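Local coordinates for protein mucin-like protocadherin (PDB 6OAE) that probably acts as an intermicrovillar adhesion molecule, forming calcium-dependent heterophilic complexes with CDHR2 that help pack microvilli at the apical membrane of epithelial cells, at residues E23-I28 / F45-Q50; N52-N57 / A70-Q75. All coordinates share one frame; numbering follows the deposited sequence.

Contact 1. Residues E23-I28 / F45-Q50; sequences EPLVDI and FAFRIQ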
loop_
_atom_site.group_PDB
_atom_site.type_symbol
_atom_site.label_atom_id
_atom_site.label_comp_id
_atom_site.label_asym_id
_atom_site.label_seq_id
_atom_site.Cartn_x
_atom_site.Cartn_y
_atom_site.Cartn_z
ATOM N N GLU A 23 -1.703 20.629 16.443
ATOM C CA GLU A 23 -2.831 21.272 17.139
ATOM C C GLU A 23 -3.600 20.202 17.912
ATOM O O GLU A 23 -3.530 19.015 17.583
ATOM C CB GLU A 23 -3.725 21.981 16.126
ATOM C CG GLU A 23 -4.393 21.035 15.135
ATOM C CD GLU A 23 -5.067 21.741 13.977
ATOM O OE1 GLU A 23 -5.359 22.942 14.126
ATOM O OE2 GLU A 23 -5.323 21.087 12.924
ATOM N N PRO A 24 -4.365 20.596 18.946
ATOM C CA PRO A 24 -5.183 19.640 19.692
ATOM C C PRO A 24 -6.243 18.939 18.834
ATOM O O PRO A 24 -6.774 19.547 17.918
ATOM C CB PRO A 24 -5.854 20.479 20.796
ATOM C CG PRO A 24 -5.575 21.928 20.474
ATOM C CD PRO A 24 -4.468 21.968 19.457
ATOM N N LEU A 25 -6.525 17.667 19.136
ATOM C CA LEU A 25 -7.680 16.928 18.550
ATOM C C LEU A 25 -8.947 17.402 19.225
ATOM O O LEU A 25 -9.973 17.561 18.541
ATOM C CB LEU A 25 -7.546 15.418 18.789
ATOM C CG LEU A 25 -6.379 14.732 18.109
ATOM C CD1 LEU A 25 -6.295 13.272 18.557
ATOM C CD2 LEU A 25 -6.499 14.846 16.595
ATOM N N VAL A 26 -8.902 17.597 20.532
ATOM C CA VAL A 26 -10.148 17.907 21.272
ATOM C C VAL A 26 -9.835 18.479 22.653
ATOM O O VAL A 26 -8.844 18.078 23.274
ATOM C CB VAL A 26 -11.042 16.648 21.332
ATOM C CG1 VAL A 26 -10.526 15.598 22.301
ATOM C CG2 VAL A 26 -12.485 16.998 21.636
ATOM N N ASP A 27 -10.695 19.385 23.090
ATOM C CA ASP A 27 -10.742 19.908 24.476
ATOM C C ASP A 27 -11.477 18.869 25.334
ATOM O O ASP A 27 -12.530 18.350 24.910
ATOM C CB ASP A 27 -11.359 21.302 24.494
ATOM C CG ASP A 27 -10.498 22.377 23.829
ATOM O OD1 ASP A 27 -9.503 22.037 23.138
ATOM O OD2 ASP A 27 -10.819 23.550 24.004
ATOM N N ILE A 28 -10.921 18.535 26.480
ATOM C CA ILE A 28 -11.560 17.616 27.452
ATOM C C ILE A 28 -12.202 18.514 28.501
ATOM O O ILE A 28 -11.469 19.307 29.131
ATOM C CB ILE A 28 -10.553 16.628 28.048
ATOM C CG1 ILE A 28 -9.791 15.872 26.949
ATOM C CG2 ILE A 28 -11.244 15.670 29.030
ATOM C CD1 ILE A 28 -8.509 15.235 27.422
ATOM N N PHE A 45 2.753 5.480 22.851
ATOM C CA PHE A 45 3.605 6.439 22.104
ATOM C C PHE A 45 2.837 7.077 20.952
ATOM O O PHE A 45 3.371 7.119 19.771
ATOM C CB PHE A 45 4.810 5.725 21.505
ATOM C CG PHE A 45 5.720 5.099 22.517
ATOM C CD1 PHE A 45 6.627 5.877 23.207
ATOM C CD2 PHE A 45 5.697 3.736 22.746
ATOM C CE1 PHE A 45 7.482 5.299 24.133
ATOM C CE2 PHE A 45 6.548 3.167 23.676
ATOM C CZ PHE A 45 7.437 3.947 24.367
ATOM N N ALA A 46 1.629 7.531 21.240
ATOM C CA ALA A 46 0.725 8.118 20.224
ATOM C C ALA A 46 0.160 9.445 20.732
ATOM O O ALA A 46 0.186 10.420 19.963
ATOM C CB ALA A 46 -0.353 7.127 19.860
ATOM N N PHE A 47 -0.302 9.507 21.984
ATOM C CA PHE A 47 -1.076 10.657 22.487
ATOM C C PHE A 47 -0.383 11.317 23.660
ATOM O O PHE A 47 0.426 10.671 24.352
ATOM C CB PHE A 47 -2.465 10.181 22.928
ATOM C CG PHE A 47 -3.335 9.641 21.826
ATOM C CD1 PHE A 47 -4.041 10.507 20.990
ATOM C CD2 PHE A 47 -3.445 8.279 21.608
ATOM C CE1 PHE A 47 -4.844 10.010 19.976
ATOM C CE2 PHE A 47 -4.243 7.781 20.596
ATOM C CZ PHE A 47 -4.951 8.647 19.779
ATOM N N ARG A 48 -0.748 12.568 23.912
ATOM C CA ARG A 48 -0.498 13.214 25.215
ATOM C C ARG A 48 -1.691 14.082 25.545
ATOM O O ARG A 48 -2.446 14.462 24.634
ATOM C CB ARG A 48 0.789 14.042 25.252
ATOM C CG ARG A 48 0.732 15.373 24.515
ATOM C CD ARG A 48 2.031 16.163 24.636
ATOM N NE ARG A 48 1.769 17.531 24.225
ATOM C CZ ARG A 48 1.693 17.949 22.969
ATOM N NH1 ARG A 48 1.886 17.118 21.953
ATOM N NH2 ARG A 48 1.427 19.215 22.726
ATOM N N ILE A 49 -1.811 14.387 26.818
ATOM C CA ILE A 49 -2.788 15.341 27.363
ATOM C C ILE A 49 -1.990 16.430 28.056
ATOM O O ILE A 49 -1.149 16.094 28.911
ATOM C CB ILE A 49 -3.771 14.637 28.303
ATOM C CG1 ILE A 49 -4.535 13.535 27.568
ATOM C CG2 ILE A 49 -4.689 15.658 28.954
ATOM C CD1 ILE A 49 -5.381 12.662 28.494
ATOM N N GLN A 50 -2.247 17.666 27.666
ATOM C CA GLN A 50 -1.696 18.901 28.274
ATOM C C GLN A 50 -2.776 19.969 28.245
ATOM O O GLN A 50 -3.427 20.132 27.177
ATOM C CB GLN A 50 -0.462 19.382 27.510
ATOM C CG GLN A 50 0.843 18.864 28.085
ATOM C CD GLN A 50 2.014 19.557 27.430
ATOM O OE1 GLN A 50 2.196 19.489 26.218
ATOM N NE2 GLN A 50 2.812 20.247 28.232
#

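Contact 2. Residues N52-N57 / A70-Q75; sequences NQLFLN and AQLLCQ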
loop_
_atom_site.group_PDB
_atom_site.type_symbol
_atom_site.label_atom_id
_atom_site.label_comp_id
_atom_site.label_asym_id
_atom_site.label_seq_id
_atom_site.Cartn_x
_atom_site.Cartn_y
_atom_site.Cartn_z
ATOM N N ASN A 52 -5.665 19.935 29.537
ATOM C CA ASN A 52 -7.007 19.320 29.322
ATOM C C ASN A 52 -7.332 19.282 27.822
ATOM O O ASN A 52 -8.519 19.433 27.448
ATOM C CB ASN A 52 -8.074 20.033 30.173
ATOM C CG ASN A 52 -7.889 19.751 31.647
ATOM O OD1 ASN A 52 -7.158 18.834 32.027
ATOM N ND2 ASN A 52 -8.552 20.527 32.481
ATOM N N GLN A 53 -6.306 19.083 26.985
ATOM C CA GLN A 53 -6.482 18.880 25.523
ATOM C C GLN A 53 -5.766 17.592 25.156
ATOM O O GLN A 53 -4.705 17.316 25.759
ATOM C CB GLN A 53 -5.931 20.065 24.730
ATOM C CG GLN A 53 -6.643 21.385 25.014
ATOM C CD GLN A 53 -6.084 22.522 24.191
ATOM O OE1 GLN A 53 -4.901 22.798 24.217
ATOM N NE2 GLN A 53 -6.934 23.198 23.454
ATOM N N LEU A 54 -6.328 16.835 24.211
ATOM C CA LEU A 54 -5.730 15.600 23.688
ATOM C C LEU A 54 -4.972 15.952 22.413
ATOM O O LEU A 54 -5.555 16.594 21.515
ATOM C CB LEU A 54 -6.796 14.553 23.398
ATOM C CG LEU A 54 -6.279 13.221 22.863
ATOM C CD1 LEU A 54 -5.413 12.517 23.882
ATOM C CD2 LEU A 54 -7.437 12.341 22.420
ATOM N N PHE A 55 -3.729 15.536 22.359
ATOM C CA PHE A 55 -2.833 15.733 21.202
ATOM C C PHE A 55 -2.347 14.385 20.681
ATOM O O PHE A 55 -2.247 13.434 21.487
ATOM C CB PHE A 55 -1.616 16.553 21.620
ATOM C CG PHE A 55 -1.876 17.973 22.028
ATOM C CD1 PHE A 55 -2.136 18.300 23.355
ATOM C CD2 PHE A 55 -1.793 19.000 21.094
ATOM C CE1 PHE A 55 -2.352 19.617 23.728
ATOM C CE2 PHE A 55 -2.017 20.320 21.472
ATOM C CZ PHE A 55 -2.281 20.626 22.787
ATOM N N LEU A 56 -2.058 14.340 19.378
ATOM C CA LEU A 56 -1.238 13.305 18.702
ATOM C C LEU A 56 0.211 13.764 18.785
ATOM O O LEU A 56 0.435 14.911 18.396
ATOM C CB LEU A 56 -1.630 13.204 17.221
ATOM C CG LEU A 56 -2.594 12.114 16.802
ATOM C CD1 LEU A 56 -2.854 12.209 15.309
ATOM C CD2 LEU A 56 -2.055 10.737 17.159
ATOM N N ASN A 57 1.157 12.929 19.243
ATOM C CA ASN A 57 2.599 13.303 19.320
ATOM C C ASN A 57 3.341 12.822 18.073
ATOM O O ASN A 57 4.508 13.239 17.894
ATOM C CB ASN A 57 3.317 12.713 20.536
ATOM C CG ASN A 57 2.935 13.393 21.815
ATOM O OD1 ASN A 57 2.464 14.532 21.800
ATOM N ND2 ASN A 57 3.137 12.709 22.922
ATOM N N ALA A 70 -7.102 6.351 22.527
ATOM C CA ALA A 70 -6.747 7.073 23.757
ATOM C C ALA A 70 -7.795 6.713 24.798
ATOM O O ALA A 70 -9.002 6.861 24.490
ATOM C CB ALA A 70 -6.700 8.554 23.527
ATOM N N GLN A 71 -7.342 6.244 25.962
ATOM C CA GLN A 71 -8.219 5.992 27.140
ATOM C C GLN A 71 -8.046 7.193 28.049
ATOM O O GLN A 71 -6.924 7.388 28.536
ATOM C CB GLN A 71 -7.845 4.670 27.807
ATOM C CG GLN A 71 -8.662 4.380 29.062
ATOM C CD GLN A 71 -8.183 3.145 29.781
ATOM O OE1 GLN A 71 -6.987 2.868 29.856
ATOM N NE2 GLN A 71 -9.126 2.392 30.322
ATOM N N LEU A 72 -9.089 7.987 28.233
ATOM C CA LEU A 72 -9.065 9.181 29.100
ATOM C C LEU A 72 -9.633 8.742 30.438
ATOM O O LEU A 72 -10.807 8.340 30.449
ATOM C CB LEU A 72 -9.894 10.322 28.511
ATOM C CG LEU A 72 -9.672 10.640 27.033
ATOM C CD1 LEU A 72 -10.226 12.007 26.705
ATOM C CD2 LEU A 72 -8.212 10.548 26.651
ATOM N N LEU A 73 -8.814 8.808 31.484
ATOM C CA LEU A 73 -9.174 8.432 32.870
ATOM C C LEU A 73 -9.457 9.722 33.613
ATOM O O LEU A 73 -8.531 10.538 33.731
ATOM C CB LEU A 73 -8.023 7.663 33.528
ATOM C CG LEU A 73 -7.633 6.326 32.904
ATOM C CD1 LEU A 73 -6.538 5.658 33.728
ATOM C CD2 LEU A 73 -8.818 5.384 32.766
ATOM N N CYS A 74 -10.691 9.904 34.090
ATOM C CA CYS A 74 -11.110 11.119 34.830
ATOM C C CYS A 74 -11.184 10.800 36.320
ATOM O O CYS A 74 -12.179 10.206 36.746
ATOM C CB CYS A 74 -12.409 11.645 34.267
ATOM S SG CYS A 74 -12.117 12.493 32.699
ATOM N N GLN A 75 -10.149 11.197 37.059
ATOM C CA GLN A 75 -9.927 10.822 38.478
ATOM C C GLN A 75 -10.162 12.035 39.383
ATOM O O GLN A 75 -10.001 13.172 38.902
ATOM C CB GLN A 75 -8.510 10.275 38.639
ATOM C CG GLN A 75 -8.189 9.113 37.700
ATOM C CD GLN A 75 -6.822 8.520 37.946
ATOM O OE1 GLN A 75 -6.088 8.949 38.833
ATOM N NE2 GLN A 75 -6.467 7.522 37.154
#

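Contact 1. Residues E23-I28 / F45-Q50
L25 CD1 meets the F47 ring at its edge and in its plane, 3.8 Å from CE1. The faces go to other strands: A70 CB lies over one, and L56 CD2 lies over the opposite one, off-centre. Leucine and ring cross at about a right angle. With CG of F47 beside its own backbone N (chi1 -65°), the ring reaches toward L25. Near the other end of the contact, I28 and I49 cross at about a right angle, I28 CD1 lying 4.1 Å from I49 CG2 and 4.2 Å from I49 CD1. The two I49 methyls face the I28 methyl from the same side. In the beta sandwich of the first cadherin repeat, strands 26-27 and 47-50 are the edges of a three-stranded antiparallel sheet, with 53-56 between them. Hence no hydrogen bond joins the segments, and the CA atoms of L25 and F47 stay 9.9 Å apart; the contact is made by apolar tips that bridge the middle strand on its inner side. R48 is occupied elsewhere: its NE donates to Q50 OE1 (2.8 Å, 155° at the hydrogen), its NH1 bonds N57, and its guanidinium makes a cation-pi contact with F55.

Contact 2. Residues N52-N57 / A70-Q75
L54 packs on A70 and L72 across the interior of the cadherin-repeat beta sandwich, joining strand 53-56 of the three-stranded sheet to strand 67-76 of the four-stranded one. The two strands belong to different sheets, and no hydrogen bond crosses between these segments; even the nearest CA atoms, those of L54 and A70, are 8.6 Å apart. CB of L54 points at the opposing strand without touching it. CG follows, anti to the backbone N (chi1 -179°), and carries the two methyls inward. CD2 prolongs the chain away from CA and rests 4.0 Å from A70 CB. CD1 is turned back beside CA (chi2 64°) and serves two residues: it is 4.2 Å from that same A70 CB and, more loosely, 4.4 Å from L72 CD2. A70 CB therefore sits beneath the forked end of L54, while L72 CD2 comes nearest to the CD1 branch. All three residues are buried. Around them, F47 and I49 of the neighbouring strand 47-50 also touch L54, as does V86 of strand 79-91, while V36 and L84 pack on L72. Between A70 and L72, Q71 turns the other way and bonds through its side chain to the backbone N of L41 and to Q83. Farther along, C74 makes no contact with 52-57, but its SG is joined by a disulfide to SG of C6, pinning the N-terminal stretch to this strand.

From the N terminus the chain passes through 23-28, adds strand 35-38 to the four-stranded sheet, and returns at 45-50 to close contact 1 over 16 intervening residues. A short turn leads into 52-57, which opens contact 2; this closes at 70-75 after 12 more. The two loops run in series, neither nested nor crossed. In space their centres are only about 6 Å apart, because 53-56 fits between the strands that contact 1 brings together. A backbone hydrogen bond from I28 N to N52 O (2.7 Å) ties the two. Contact 1 spans one sheet from edge to edge, and contact 2 joins its middle strand to the facing sheet.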